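Local coordinates for protein endoglucanase (Clostridium thermocellum, PDB 2E4T) that hydrolyses cellulose by cutting within its chains and probably xyloglucan as well, here as the family 44 glycoside hydrolase module of a longer multidomain protein, at residues T459-S464 / Y502-L507; V10-D15 / C424-I429; V137-G142 / V212-A217; I107-A112 / E160-L165; A60-L65 / S191-R196. One frame throughout, in Å; residues are numbered along the deposited sequence. Where two conformers were deposited one is given.

Interaction 1 (T459-S464 / Y502-L507); sequences TTFNFS and YTVPAL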
# COMPACT_ATOMS: atom_id res chain seq x y z
N THR A 459 15.45 8.31 -25.86
CA THR A 459 14.21 8.12 -26.61
C THR A 459 13.63 9.49 -26.93
O THR A 459 13.57 10.38 -26.06
CB THR A 459 13.19 7.30 -25.79
OG1 THR A 459 13.79 6.05 -25.49
CG2 THR A 459 11.89 7.09 -26.56
N THR A 460 13.22 9.67 -28.20
CA THR A 460 12.58 10.91 -28.63
C THR A 460 11.06 10.73 -28.54
O THR A 460 10.52 9.83 -29.17
CB THR A 460 13.02 11.23 -30.08
OG1 THR A 460 14.43 11.46 -30.07
CG2 THR A 460 12.25 12.44 -30.61
N PHE A 461 10.42 11.64 -27.82
CA PHE A 461 8.97 11.59 -27.67
C PHE A 461 8.33 12.75 -28.41
O PHE A 461 8.65 13.90 -28.21
CB PHE A 461 8.62 11.69 -26.16
CG PHE A 461 9.05 10.50 -25.38
CD1 PHE A 461 8.30 9.34 -25.38
CD2 PHE A 461 10.26 10.53 -24.65
CE1 PHE A 461 8.71 8.22 -24.64
CE2 PHE A 461 10.67 9.44 -23.90
CZ PHE A 461 9.90 8.28 -23.89
N ASN A 462 7.42 12.39 -29.32
CA ASN A 462 6.60 13.40 -30.02
C ASN A 462 5.25 13.49 -29.33
O ASN A 462 4.47 12.53 -29.38
CB ASN A 462 6.40 12.98 -31.49
CG ASN A 462 7.69 13.03 -32.27
OD1 ASN A 462 8.54 13.89 -32.03
ND2 ASN A 462 7.90 12.04 -33.14
N PHE A 463 5.01 14.61 -28.66
CA PHE A 463 3.76 14.85 -27.94
C PHE A 463 2.74 15.56 -28.79
O PHE A 463 3.06 16.54 -29.47
CB PHE A 463 4.02 15.73 -26.72
CG PHE A 463 4.60 15.01 -25.53
CD1 PHE A 463 3.75 14.60 -24.51
CD2 PHE A 463 5.95 14.68 -25.44
CE1 PHE A 463 4.24 13.94 -23.37
CE2 PHE A 463 6.43 14.04 -24.27
CZ PHE A 463 5.55 13.69 -23.27
N SER A 464 1.49 15.10 -28.70
CA SER A 464 0.34 15.78 -29.31
C SER A 464 -0.73 15.84 -28.23
O SER A 464 -1.11 14.77 -27.69
CB SER A 464 -0.16 14.98 -30.51
OG SER A 464 0.80 14.84 -31.51
N TYR A 502 10.45 16.01 -27.43
CA TYR A 502 11.30 16.08 -26.28
C TYR A 502 12.07 14.76 -26.21
O TYR A 502 11.47 13.69 -26.09
CB TYR A 502 10.47 16.27 -25.01
CG TYR A 502 11.29 16.54 -23.76
CD1 TYR A 502 12.18 17.62 -23.70
CD2 TYR A 502 11.14 15.76 -22.61
CE1 TYR A 502 12.89 17.93 -22.55
CE2 TYR A 502 11.83 16.07 -21.46
CZ TYR A 502 12.73 17.12 -21.42
OH TYR A 502 13.42 17.39 -20.26
N THR A 503 13.39 14.83 -26.32
CA THR A 503 14.24 13.66 -26.24
C THR A 503 14.81 13.56 -24.82
O THR A 503 15.34 14.54 -24.28
CB THR A 503 15.38 13.74 -27.27
OG1 THR A 503 14.77 13.72 -28.57
CG2 THR A 503 16.36 12.58 -27.09
N VAL A 504 14.67 12.35 -24.26
CA VAL A 504 15.01 12.09 -22.89
C VAL A 504 16.16 11.05 -22.89
O VAL A 504 16.08 10.05 -23.61
CB VAL A 504 13.72 11.43 -22.16
CG1 VAL A 504 13.99 11.08 -20.71
CG2 VAL A 504 12.52 12.38 -22.25
N PRO A 505 17.21 11.26 -22.08
CA PRO A 505 18.26 10.22 -21.98
C PRO A 505 17.72 8.88 -21.48
O PRO A 505 16.62 8.78 -20.90
CB PRO A 505 19.25 10.81 -20.98
CG PRO A 505 19.00 12.32 -21.07
CD PRO A 505 17.52 12.42 -21.25
N ALA A 506 18.52 7.84 -21.73
CA ALA A 506 18.25 6.52 -21.20
C ALA A 506 17.96 6.63 -19.68
O ALA A 506 18.55 7.44 -18.96
CB ALA A 506 19.47 5.63 -21.40
N LEU A 507 17.07 5.73 -19.22
CA LEU A 507 16.81 5.51 -17.79
C LEU A 507 16.68 6.85 -17.03
O LEU A 507 17.41 7.17 -16.11
CB LEU A 507 17.89 4.64 -17.14
CG LEU A 507 17.99 3.24 -17.77
CD1 LEU A 507 19.12 2.44 -17.06
CD2 LEU A 507 16.67 2.47 -17.75

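Interaction 2 (V10-D15 / C424-I429); sequences VDIRID and CETSDI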
# COMPACT_ATOMS: atom_id res chain seq x y z
N VAL A 10 8.89 7.72 -30.16
CA VAL A 10 7.65 7.28 -29.53
C VAL A 10 6.66 8.43 -29.55
O VAL A 10 7.04 9.55 -29.23
CB VAL A 10 7.94 6.83 -28.08
CG1 VAL A 10 6.65 6.52 -27.32
CG2 VAL A 10 8.91 5.66 -28.10
N ASP A 11 5.41 8.14 -29.92
CA ASP A 11 4.37 9.14 -29.91
C ASP A 11 3.58 9.08 -28.60
O ASP A 11 3.19 7.98 -28.16
CB ASP A 11 3.40 8.90 -31.05
CG ASP A 11 4.05 9.06 -32.41
OD1 ASP A 11 4.96 9.90 -32.54
OD2 ASP A 11 3.70 8.35 -33.35
N ILE A 12 3.34 10.24 -27.99
CA ILE A 12 2.53 10.36 -26.78
C ILE A 12 1.33 11.25 -27.16
O ILE A 12 1.52 12.38 -27.63
CB ILE A 12 3.30 10.98 -25.62
CG1 ILE A 12 4.65 10.32 -25.28
CG2 ILE A 12 2.38 11.09 -24.39
CD1 ILE A 12 4.55 8.94 -24.76
N ARG A 13 0.11 10.74 -26.94
CA ARG A 13 -1.09 11.47 -27.30
C ARG A 13 -1.93 11.66 -26.03
O ARG A 13 -2.31 10.68 -25.39
CB ARG A 13 -1.90 10.69 -28.33
CG ARG A 13 -1.06 10.45 -29.60
CD ARG A 13 -1.84 9.80 -30.72
NE ARG A 13 -3.20 10.31 -30.89
CZ ARG A 13 -3.54 11.38 -31.62
NH1 ARG A 13 -2.63 12.12 -32.26
NH2 ARG A 13 -4.82 11.73 -31.69
N ILE A 14 -2.20 12.91 -25.69
CA ILE A 14 -2.95 13.25 -24.46
C ILE A 14 -4.22 13.99 -24.86
O ILE A 14 -4.19 14.84 -25.78
CB ILE A 14 -2.08 14.14 -23.55
CG1 ILE A 14 -0.90 13.33 -23.04
CG2 ILE A 14 -2.88 14.75 -22.41
CD1 ILE A 14 0.20 14.13 -22.40
N ASP A 15 -5.33 13.68 -24.18
CA ASP A 15 -6.57 14.46 -24.38
C ASP A 15 -7.06 14.83 -23.01
O ASP A 15 -7.51 13.97 -22.23
CB ASP A 15 -7.58 13.64 -25.15
CG ASP A 15 -8.91 14.38 -25.38
OD1 ASP A 15 -9.13 15.43 -24.75
OD2 ASP A 15 -9.71 13.87 -26.19
N CYS A 424 -3.84 9.54 -21.68
CA CYS A 424 -2.45 9.76 -22.07
C CYS A 424 -1.93 8.40 -22.58
O CYS A 424 -1.78 7.47 -21.78
CB CYS A 424 -1.62 10.23 -20.88
SG CYS A 424 0.12 10.43 -21.20
N GLU A 425 -1.72 8.30 -23.88
CA GLU A 425 -1.36 7.04 -24.53
C GLU A 425 0.04 7.13 -25.09
O GLU A 425 0.38 8.15 -25.67
CB GLU A 425 -2.37 6.71 -25.63
CG GLU A 425 -3.86 6.70 -25.20
CD GLU A 425 -4.19 5.72 -24.13
OE1 GLU A 425 -3.47 4.71 -23.94
OE2 GLU A 425 -5.23 5.92 -23.44
N THR A 426 0.82 6.07 -24.95
CA THR A 426 2.16 5.95 -25.56
C THR A 426 2.08 4.91 -26.67
O THR A 426 1.40 3.86 -26.50
CB THR A 426 3.25 5.57 -24.56
OG1 THR A 426 3.03 4.40 -23.74
CG2 THR A 426 4.47 5.50 -25.31
N SER A 427 2.83 5.13 -27.78
CA SER A 427 2.90 4.15 -28.87
C SER A 427 3.84 2.99 -28.53
O SER A 427 3.93 2.04 -29.32
CB SER A 427 3.35 4.82 -30.17
OG SER A 427 4.65 5.33 -30.04
N ASP A 428 4.54 3.02 -27.40
CA ASP A 428 5.48 1.92 -27.08
C ASP A 428 5.51 1.74 -25.56
O ASP A 428 6.24 2.42 -24.84
CB ASP A 428 6.86 2.17 -27.64
CG ASP A 428 7.79 0.96 -27.43
OD1 ASP A 428 7.56 0.16 -26.50
OD2 ASP A 428 8.78 0.83 -28.20
N ILE A 429 4.70 0.80 -25.08
CA ILE A 429 4.55 0.55 -23.66
C ILE A 429 5.70 -0.22 -23.06
O ILE A 429 5.75 -0.36 -21.82
CB ILE A 429 3.20 -0.18 -23.35
CG1 ILE A 429 3.20 -1.61 -23.88
CG2 ILE A 429 2.02 0.65 -23.80
CD1 ILE A 429 1.91 -2.39 -23.59

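Interaction 3 (V137-G142 / V212-A217); sequences VKFEKG and VALSKA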
# COMPACT_ATOMS: atom_id res chain seq x y z
N VAL A 137 -7.64 -11.30 23.12
CA VAL A 137 -8.32 -10.16 22.53
C VAL A 137 -9.80 -10.44 22.39
O VAL A 137 -10.20 -11.50 21.89
CB VAL A 137 -7.74 -9.87 21.13
CG1 VAL A 137 -8.56 -8.79 20.45
CG2 VAL A 137 -6.26 -9.42 21.31
N LYS A 138 -10.61 -9.48 22.84
CA LYS A 138 -12.04 -9.47 22.54
C LYS A 138 -12.32 -8.21 21.75
O LYS A 138 -11.77 -7.13 22.06
CB LYS A 138 -12.89 -9.53 23.82
CG LYS A 138 -12.83 -10.91 24.46
CD LYS A 138 -13.78 -11.02 25.61
CE LYS A 138 -14.11 -12.47 26.01
NZ LYS A 138 -12.83 -13.18 26.47
N PHE A 139 -13.20 -8.31 20.75
CA PHE A 139 -13.43 -7.14 19.93
C PHE A 139 -14.33 -6.10 20.62
O PHE A 139 -14.11 -4.90 20.43
CB PHE A 139 -13.98 -7.55 18.57
CG PHE A 139 -13.03 -8.48 17.84
CD1 PHE A 139 -11.65 -8.29 17.85
CD2 PHE A 139 -13.54 -9.52 17.07
CE1 PHE A 139 -10.79 -9.14 17.12
CE2 PHE A 139 -12.69 -10.35 16.36
CZ PHE A 139 -11.34 -10.16 16.41
N GLU A 140 -15.33 -6.60 21.37
CA GLU A 140 -16.27 -5.73 22.08
C GLU A 140 -16.13 -5.93 23.57
O GLU A 140 -16.33 -7.04 24.09
CB GLU A 140 -17.71 -5.98 21.71
CG GLU A 140 -17.95 -5.50 20.35
CD GLU A 140 -19.42 -5.48 19.89
OE1 GLU A 140 -20.31 -5.27 20.76
OE2 GLU A 140 -19.71 -5.55 18.66
N LYS A 141 -15.88 -4.84 24.30
CA LYS A 141 -15.79 -4.94 25.77
C LYS A 141 -17.12 -5.32 26.41
O LYS A 141 -17.14 -6.09 27.39
CB LYS A 141 -15.27 -3.62 26.32
CG LYS A 141 -14.97 -3.67 27.82
CD LYS A 141 -14.39 -2.41 28.32
CE LYS A 141 -13.92 -2.50 29.78
NZ LYS A 141 -13.48 -1.22 30.33
N GLY A 142 -18.22 -4.74 25.90
CA GLY A 142 -19.56 -4.99 26.50
C GLY A 142 -19.69 -4.52 27.93
O GLY A 142 -20.53 -5.00 28.68
N VAL A 212 -15.91 -9.73 10.39
CA VAL A 212 -17.22 -9.17 10.61
C VAL A 212 -17.34 -8.62 12.02
O VAL A 212 -17.85 -7.51 12.26
CB VAL A 212 -18.31 -10.20 10.29
CG1 VAL A 212 -19.68 -9.76 10.72
CG2 VAL A 212 -18.31 -10.52 8.79
N ALA A 213 -16.94 -9.45 13.01
CA ALA A 213 -17.09 -9.05 14.40
C ALA A 213 -16.22 -7.83 14.73
O ALA A 213 -16.67 -6.90 15.45
CB ALA A 213 -16.78 -10.21 15.32
N LEU A 214 -14.98 -7.80 14.25
CA LEU A 214 -14.11 -6.66 14.55
C LEU A 214 -14.64 -5.41 13.86
O LEU A 214 -14.67 -4.32 14.46
CB LEU A 214 -12.66 -6.99 14.17
CG LEU A 214 -11.68 -5.85 14.34
CD1 LEU A 214 -11.70 -5.28 15.77
CD2 LEU A 214 -10.26 -6.34 14.03
N SER A 215 -15.05 -5.53 12.60
CA SER A 215 -15.58 -4.37 11.90
C SER A 215 -16.78 -3.77 12.64
O SER A 215 -16.89 -2.55 12.85
CB SER A 215 -15.97 -4.75 10.48
OG SER A 215 -16.48 -3.59 9.85
N LYS A 216 -17.74 -4.64 13.05
CA LYS A 216 -18.89 -4.15 13.82
C LYS A 216 -18.45 -3.41 15.06
O LYS A 216 -18.99 -2.34 15.40
CB LYS A 216 -19.82 -5.30 14.20
CG LYS A 216 -20.61 -5.86 13.06
CD LYS A 216 -21.29 -7.19 13.45
CE LYS A 216 -22.15 -7.78 12.39
NZ LYS A 216 -22.68 -9.12 12.76
N ALA A 217 -17.49 -3.98 15.79
CA ALA A 217 -17.06 -3.38 17.03
C ALA A 217 -16.45 -1.99 16.81
O ALA A 217 -16.70 -1.05 17.57
CB ALA A 217 -16.01 -4.31 17.69
O HOH W 1 -18.57 -7.55 17.30

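Interaction 4 (I107-A112 / E160-L165); sequences ITLQAA and EFVNYL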
# COMPACT_ATOMS: atom_id res chain seq x y z
N ILE A 107 -4.19 2.17 10.99
CA ILE A 107 -3.70 1.47 12.17
C ILE A 107 -4.19 0.02 12.16
O ILE A 107 -5.40 -0.24 12.09
CB ILE A 107 -4.19 2.19 13.46
CG1 ILE A 107 -3.62 3.61 13.54
CG2 ILE A 107 -3.87 1.37 14.71
CD1 ILE A 107 -2.11 3.73 13.47
N THR A 108 -3.24 -0.90 12.31
CA THR A 108 -3.63 -2.32 12.41
C THR A 108 -4.16 -2.62 13.80
O THR A 108 -3.53 -2.29 14.84
CB THR A 108 -2.44 -3.19 12.09
OG1 THR A 108 -2.06 -2.96 10.70
CG2 THR A 108 -2.78 -4.68 12.23
N LEU A 109 -5.31 -3.29 13.81
CA LEU A 109 -5.92 -3.87 15.01
C LEU A 109 -5.65 -5.38 15.01
O LEU A 109 -5.32 -6.00 14.00
CB LEU A 109 -7.42 -3.58 15.05
CG LEU A 109 -7.77 -2.08 15.03
CD1 LEU A 109 -9.30 -1.94 15.00
CD2 LEU A 109 -7.17 -1.35 16.23
N GLN A 110 -5.82 -5.97 16.22
CA GLN A 110 -5.33 -7.31 16.49
C GLN A 110 -6.48 -8.33 16.45
O GLN A 110 -7.45 -8.23 17.21
CB GLN A 110 -4.68 -7.29 17.89
CG GLN A 110 -3.39 -6.47 17.91
CD GLN A 110 -3.56 -4.99 17.63
OE1 GLN A 110 -4.39 -4.31 18.27
NE2 GLN A 110 -2.76 -4.46 16.69
N ALA A 111 -6.35 -9.31 15.54
CA ALA A 111 -7.39 -10.28 15.32
C ALA A 111 -6.93 -11.73 15.44
O ALA A 111 -7.77 -12.63 15.48
CB ALA A 111 -8.11 -10.07 13.98
N ALA A 112 -5.62 -12.00 15.46
CA ALA A 112 -5.14 -13.38 15.49
C ALA A 112 -5.59 -14.09 16.78
O ALA A 112 -5.72 -15.32 16.78
CB ALA A 112 -3.64 -13.44 15.34
N GLU A 160 -12.28 -0.69 22.84
CA GLU A 160 -11.78 0.21 23.84
C GLU A 160 -10.51 0.95 23.33
O GLU A 160 -10.32 2.14 23.59
CB GLU A 160 -11.51 -0.53 25.14
CG GLU A 160 -11.21 0.41 26.30
CD GLU A 160 -11.17 -0.34 27.63
OE1 GLU A 160 -10.40 -1.35 27.74
OE2 GLU A 160 -11.90 0.08 28.57
N PHE A 161 -9.66 0.22 22.58
CA PHE A 161 -8.48 0.82 21.94
C PHE A 161 -8.94 1.92 20.96
O PHE A 161 -8.44 3.06 20.99
CB PHE A 161 -7.74 -0.32 21.25
CG PHE A 161 -6.47 -0.01 20.48
CD1 PHE A 161 -5.76 1.19 20.57
CD2 PHE A 161 -5.98 -1.03 19.65
CE1 PHE A 161 -4.61 1.37 19.82
CE2 PHE A 161 -4.82 -0.85 18.91
CZ PHE A 161 -4.13 0.34 19.00
N VAL A 162 -9.87 1.58 20.06
CA VAL A 162 -10.38 2.59 19.12
C VAL A 162 -10.97 3.77 19.86
O VAL A 162 -10.77 4.94 19.51
CB VAL A 162 -11.35 1.95 18.11
CG1 VAL A 162 -11.97 3.02 17.22
CG2 VAL A 162 -10.61 0.92 17.27
N ASN A 163 -11.74 3.50 20.94
CA ASN A 163 -12.33 4.61 21.71
C ASN A 163 -11.22 5.54 22.26
O ASN A 163 -11.39 6.77 22.27
CB ASN A 163 -13.16 4.02 22.86
CG ASN A 163 -13.76 5.13 23.69
OD1 ASN A 163 -14.71 5.80 23.24
ND2 ASN A 163 -13.19 5.39 24.87
N TYR A 164 -10.10 4.98 22.73
CA TYR A 164 -9.01 5.80 23.24
C TYR A 164 -8.49 6.74 22.14
O TYR A 164 -8.23 7.95 22.37
CB TYR A 164 -7.91 4.88 23.78
CG TYR A 164 -6.75 5.62 24.39
CD1 TYR A 164 -6.71 5.79 25.77
CD2 TYR A 164 -5.68 6.11 23.63
CE1 TYR A 164 -5.67 6.47 26.39
CE2 TYR A 164 -4.64 6.79 24.27
CZ TYR A 164 -4.65 6.99 25.65
OH TYR A 164 -3.57 7.67 26.21
N LEU A 165 -8.32 6.18 20.95
CA LEU A 165 -7.81 6.96 19.80
C LEU A 165 -8.82 8.06 19.38
O LEU A 165 -8.43 9.20 19.13
CB LEU A 165 -7.51 6.03 18.64
CG LEU A 165 -6.38 5.04 18.93
CD1 LEU A 165 -6.27 4.04 17.76
CD2 LEU A 165 -5.05 5.69 19.19

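Interaction 5 (A60-L65 / S191-R196); sequences AGSDWL and SHTHPR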
# COMPACT_ATOMS: atom_id res chain seq x y z
N ALA A 60 7.79 -10.66 18.34
CA ALA A 60 8.50 -10.77 17.06
C ALA A 60 8.04 -11.96 16.23
O ALA A 60 8.30 -12.00 14.99
CB ALA A 60 9.98 -10.94 17.31
N GLY A 61 7.43 -12.95 16.86
CA GLY A 61 7.12 -14.19 16.13
C GLY A 61 8.39 -14.78 15.54
O GLY A 61 9.50 -14.69 16.11
N SER A 62 8.23 -15.36 14.37
CA SER A 62 9.33 -15.97 13.66
C SER A 62 10.44 -15.01 13.25
O SER A 62 11.54 -15.44 12.86
CB SER A 62 8.79 -16.70 12.45
OG SER A 62 8.16 -15.77 11.53
N ASP A 63 10.19 -13.69 13.28
CA ASP A 63 11.25 -12.74 12.93
C ASP A 63 12.35 -12.73 14.01
O ASP A 63 13.48 -12.35 13.69
CB ASP A 63 10.71 -11.37 12.66
CG ASP A 63 9.92 -11.28 11.35
OD1 ASP A 63 10.31 -11.95 10.38
OD2 ASP A 63 9.04 -10.44 11.25
N TRP A 64 12.04 -13.04 15.28
CA TRP A 64 13.12 -13.13 16.28
C TRP A 64 12.66 -13.96 17.50
O TRP A 64 12.28 -13.41 18.53
CB TRP A 64 13.66 -11.78 16.73
CG TRP A 64 14.98 -12.01 17.50
CD1 TRP A 64 15.12 -12.18 18.85
CD2 TRP A 64 16.29 -12.09 16.96
NE1 TRP A 64 16.44 -12.33 19.19
CE2 TRP A 64 17.17 -12.28 18.05
CE3 TRP A 64 16.80 -12.01 15.69
CZ2 TRP A 64 18.57 -12.39 17.90
CZ3 TRP A 64 18.21 -12.16 15.54
CH2 TRP A 64 19.04 -12.33 16.63
N LEU A 65 12.70 -15.26 17.36
CA LEU A 65 12.65 -16.23 18.50
C LEU A 65 11.38 -16.06 19.35
O LEU A 65 11.37 -16.39 20.55
CB LEU A 65 13.92 -16.07 19.35
CG LEU A 65 15.24 -16.27 18.58
CD1 LEU A 65 16.42 -16.06 19.51
CD2 LEU A 65 15.31 -17.60 17.87
N SER A 191 -0.15 -18.85 11.20
CA SER A 191 0.39 -20.09 11.76
C SER A 191 1.90 -20.28 11.47
O SER A 191 2.51 -21.16 12.10
CB SER A 191 -0.39 -21.27 11.20
OG SER A 191 -0.28 -21.26 9.77
N HIS A 192 2.46 -19.48 10.55
CA HIS A 192 3.87 -19.51 10.24
C HIS A 192 4.64 -18.41 10.99
O HIS A 192 5.71 -18.67 11.60
CB HIS A 192 4.04 -19.34 8.71
CG HIS A 192 5.44 -19.37 8.33
ND1 HIS A 192 6.23 -18.30 7.96
CD2 HIS A 192 6.22 -20.46 8.23
CE1 HIS A 192 7.45 -18.74 7.64
NE2 HIS A 192 7.46 -20.05 7.81
N THR A 193 4.14 -17.18 10.93
CA THR A 193 4.80 -16.04 11.56
C THR A 193 4.57 -16.00 13.06
O THR A 193 5.46 -15.63 13.83
CB THR A 193 4.29 -14.75 10.90
OG1 THR A 193 4.57 -14.88 9.49
CG2 THR A 193 4.94 -13.52 11.48
N HIS A 194 3.33 -16.32 13.48
CA HIS A 194 2.91 -16.18 14.87
C HIS A 194 2.32 -17.50 15.43
O HIS A 194 1.23 -17.50 16.01
CB HIS A 194 1.91 -15.05 15.02
CG HIS A 194 2.51 -13.72 14.74
ND1 HIS A 194 3.42 -13.13 15.59
CD2 HIS A 194 2.27 -12.85 13.72
CE1 HIS A 194 3.74 -11.95 15.06
NE2 HIS A 194 3.06 -11.75 13.94
N PRO A 195 3.07 -18.61 15.32
CA PRO A 195 2.52 -19.89 15.78
C PRO A 195 2.22 -19.94 17.29
O PRO A 195 1.45 -20.79 17.72
CB PRO A 195 3.63 -20.90 15.39
CG PRO A 195 4.90 -20.06 15.46
CD PRO A 195 4.47 -18.73 14.82
N ARG A 196 2.89 -19.10 18.08
CA ARG A 196 2.65 -19.08 19.53
C ARG A 196 1.37 -18.34 19.88
O ARG A 196 0.90 -18.46 21.04
CB ARG A 196 3.83 -18.48 20.31
CG ARG A 196 5.22 -18.90 20.02
CD ARG A 196 5.74 -20.22 20.62
NE ARG A 196 6.81 -20.89 20.06
CZ ARG A 196 6.77 -21.82 19.15
NH1 ARG A 196 5.73 -22.29 18.45
NH2 ARG A 196 7.97 -22.22 18.85

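Interaction 1 (T459-S464 / Y502-L507)
The hydroxyls Thr460 OG1 and Thr503 OG1 lie 2.7 Å apart, sharing a hydrogen bond in which either could be the donor. In both threonines the hydroxyl lies beside the backbone N (chi1 -63° in Thr460, -64° in Thr503), and the non-hydrogen-bonded pairing of these antiparallel residues brings their CA atoms to 4.0 Å. The pairs next to it are backbone-bonded. Thr459 and Val504 bind each other twice, N to O in both directions, and Phe461 and Tyr502 do the same. Tyr502 N meets Phe461 O in the carbonyl plane, whereas Phe461 N approaches Tyr502 O from above the carbonyl plane. That same Tyr502 O also lies in the plane of the Phe461 ring, at its edge.

On the face bearing Thr459, Phe461 and Val504, the contacts are between carbons. Val504 CG2 reaches the rim of the Phe461 ring at CD2, 3.8 Å away, while Thr459 CG2 stands 3.5 Å above one ring face, offset toward the rim. Thr459 OG1 turns elsewhere, to Asn452 and Asn454.

All this belongs to the beta domain, formed by the C-terminal strands together with N-terminal strand 8-22. Strand 499-504 is outermost in its sheet within the chain and pairs with 459-466, whose opposite edge bonds to strand 8-22. Phe461 and Val504 both press on Leu450 of strand 442-452, and Phe463 stacks with Phe500.

Interaction 2 (V10-D15 / C424-I429)
Asp11 and Ser427 join through two hydrogen bonds, only one of which is the usual backbone kind. Ser427 N donates to Asp11 O at 2.9 Å. In return, Asp11 N is taken up by the side chain, with Ser427 OG 2.9 Å away and an N-H...O angle of 158°. The hydroxyl can do this because it sits between the backbone N and the carbonyl carbon (chi1 64°), standing in for a strand carbonyl just where the chain leaves strand 420-426. Farther along, regular antiparallel pairing takes over: Arg13 N gives to Glu425 O and Glu425 N to Arg13 O, both at 2.9 Å.

This is how the N-terminal strand 8-22 enters the sheet of the beta domain, beside a strand more than 400 residues later in the chain. The CA-H groups assist the same carbonyls, Ile12 CA lying 3.3 Å from Glu425 O and Cys424 CA 3.4 Å from Arg13 O.

On the buried face Cys424 SG, anti to its backbone N, touches Ile14 CG1 at 3.6 Å and Ile12 CG2 at 4.0 Å. Two of the acids, Glu425 and Asp428, have partners outside the contact: Glu425 OE2 forms a salt bridge with Lys423 and Asp428 OD2 one with Lys8. Asp428 OD1 accepts from the backbone N atoms of Glu430 and Val431.

Interaction 3 (V137-G142 / V212-A217)
Phe139 lays one ring face on Leu214. Leu214 CB stands over the ring centre, 3.8 Å from the centroid and only 4° off the normal, a clear CH-pi contact. The Phe139 and Leu214 side chains cross at about a right angle, with Leu214 CD1 3.7 Å from Phe139 CD1. Near the ring plane, Ala213 CB comes up to the edge at Phe139 CD2, also at 3.7 Å. One turn on, Ala217 CB fits between the backbone and the next side chain, 3.4 Å from Phe139 O and 3.5 Å from Glu140 CG.

Glu140 then runs extended beyond CG, and its carboxylate is held at both oxygens. A water donates to Glu140 OE2 at 2.7 Å and to Ala213 O at the same distance, so it bridges 137-142 to 212-217, between which no direct hydrogen bond forms. The other oxygen, Glu140 OE1, makes a salt bridge with Lys220 on the same helix.

The loop that follows strand 134-138, part of a small three-stranded sheet, is thereby fastened to helix 204-221 on the outside of the barrel. Helix 158-169 fills in beside them, with Met158 touching both Phe139 and Leu214.

Interaction 4 (I107-A112 / E160-L165)
Phe161 has CG anti to its backbone N (chi1 179°), which places CG on the side facing strand 104-109, with the ring continuing from there, while Gln110 bends its chain at chi2 (65°). Leu109 divides its branches between two helix residues. CD2 meets the Phe161 ring obliquely, 3.6 Å from CE2, and CD1 touches Val162 CG2 at 3.9 Å. Ile107 CG2 adds a looser touch to Phe161 CZ, 4.4 Å away.

The polar member is Gln110, whose OE1 sits at the ring edge near its plane, 3.5 Å from Phe161 CE2. The amide and ring planes are 35° apart. At the other end of the amide, Gln110 NE2 has its stronger partner in Thr48 O and also gives a bent hydrogen bond to Thr108 O at 3.0 Å, the donor lying above the plane of the Thr108 carbonyl. These two bonds probably hold the amide's rotation.

Strand 104-109 belongs to the parallel barrel and helix 158-169 to its outer layer, the two running nearly antiparallel within the beta-alpha-beta connection that leads on to strand 180-183. Trp53 stacks on Phe161 and Val90 of helix 88-99 also touches it.

No hydrogen bond spans 107-112 and 160-165, so between them this buried contact rests mainly on apolar packing. The positive rim of the aromatic ring probably gives the glutamine oxygen a mildly favourable electrostatic neighbour.

Interaction 5 (A60-L65 / S191-R196)
Ser62 and Thr193 are tied by one backbone hydrogen bond between two loops at the C-terminal end of the TIM barrel, one between the short strands 58-59 and 67-69, in the region after barrel strand 40-43, and the other following strand 180-183. Ser62 N donates to Thr193 O at 2.8 Å, with an N-H...O angle of 158° and the donor in the carbonyl plane. Thr193 is at the end of helix 190-193, and its carbonyl is thus used by the other loop just where His194 departs from helical geometry. On the other side, Ser62 lies in a short 3-10 turn, in which Asp63 N bonds back to Ala60 O.

Gly61 adds a weaker contact to the same oxygen. Its CA lies 3.2 Å from Thr193 O in a CA-H...O contact and 3.9 Å from His194 ND1, approaching the imidazole obliquely. Such closeness, with a positive phi of 57°, suits a residue that has no side chain to place there.

The Ser62 side chain, modelled in two conformers, adds little that is firm. In one of them OG rests 3.4 Å from Thr193 CA.

His194 has a polar partner of its own, since NE2 hydrogen-bonds to Asn46 O; Asn46 ND2 in turn binds Asp63 OD2, so this one residue reaches both loops. Within 191-196 itself, Thr193 CG2 stands 3.4 Å above one face of the His194 ring, offset toward the rim.

Overall arrangement
From the N terminus, strand 8-22 opens interaction 2, which closes only at 424-429 and so brings the chain back to its start after the whole barrel has been built. Within that span, interaction 5 joins 60-65 to 191-196 and encloses interaction 4, which closes the shorter loop from 107-112 to 160-165. Interaction 3, from 137-142 to 212-217, crosses both; it touches interaction 4 through the Lys141–Glu160 salt bridge. Interaction 1 follows in series, and Thr460 O meets Val10 N at 2.8 Å to join it to interaction 2. Interactions 1 and 2 thus tie strands of the beta domain together, about 46 to 55 Å between centres from interactions 3 to 5 in the barrel.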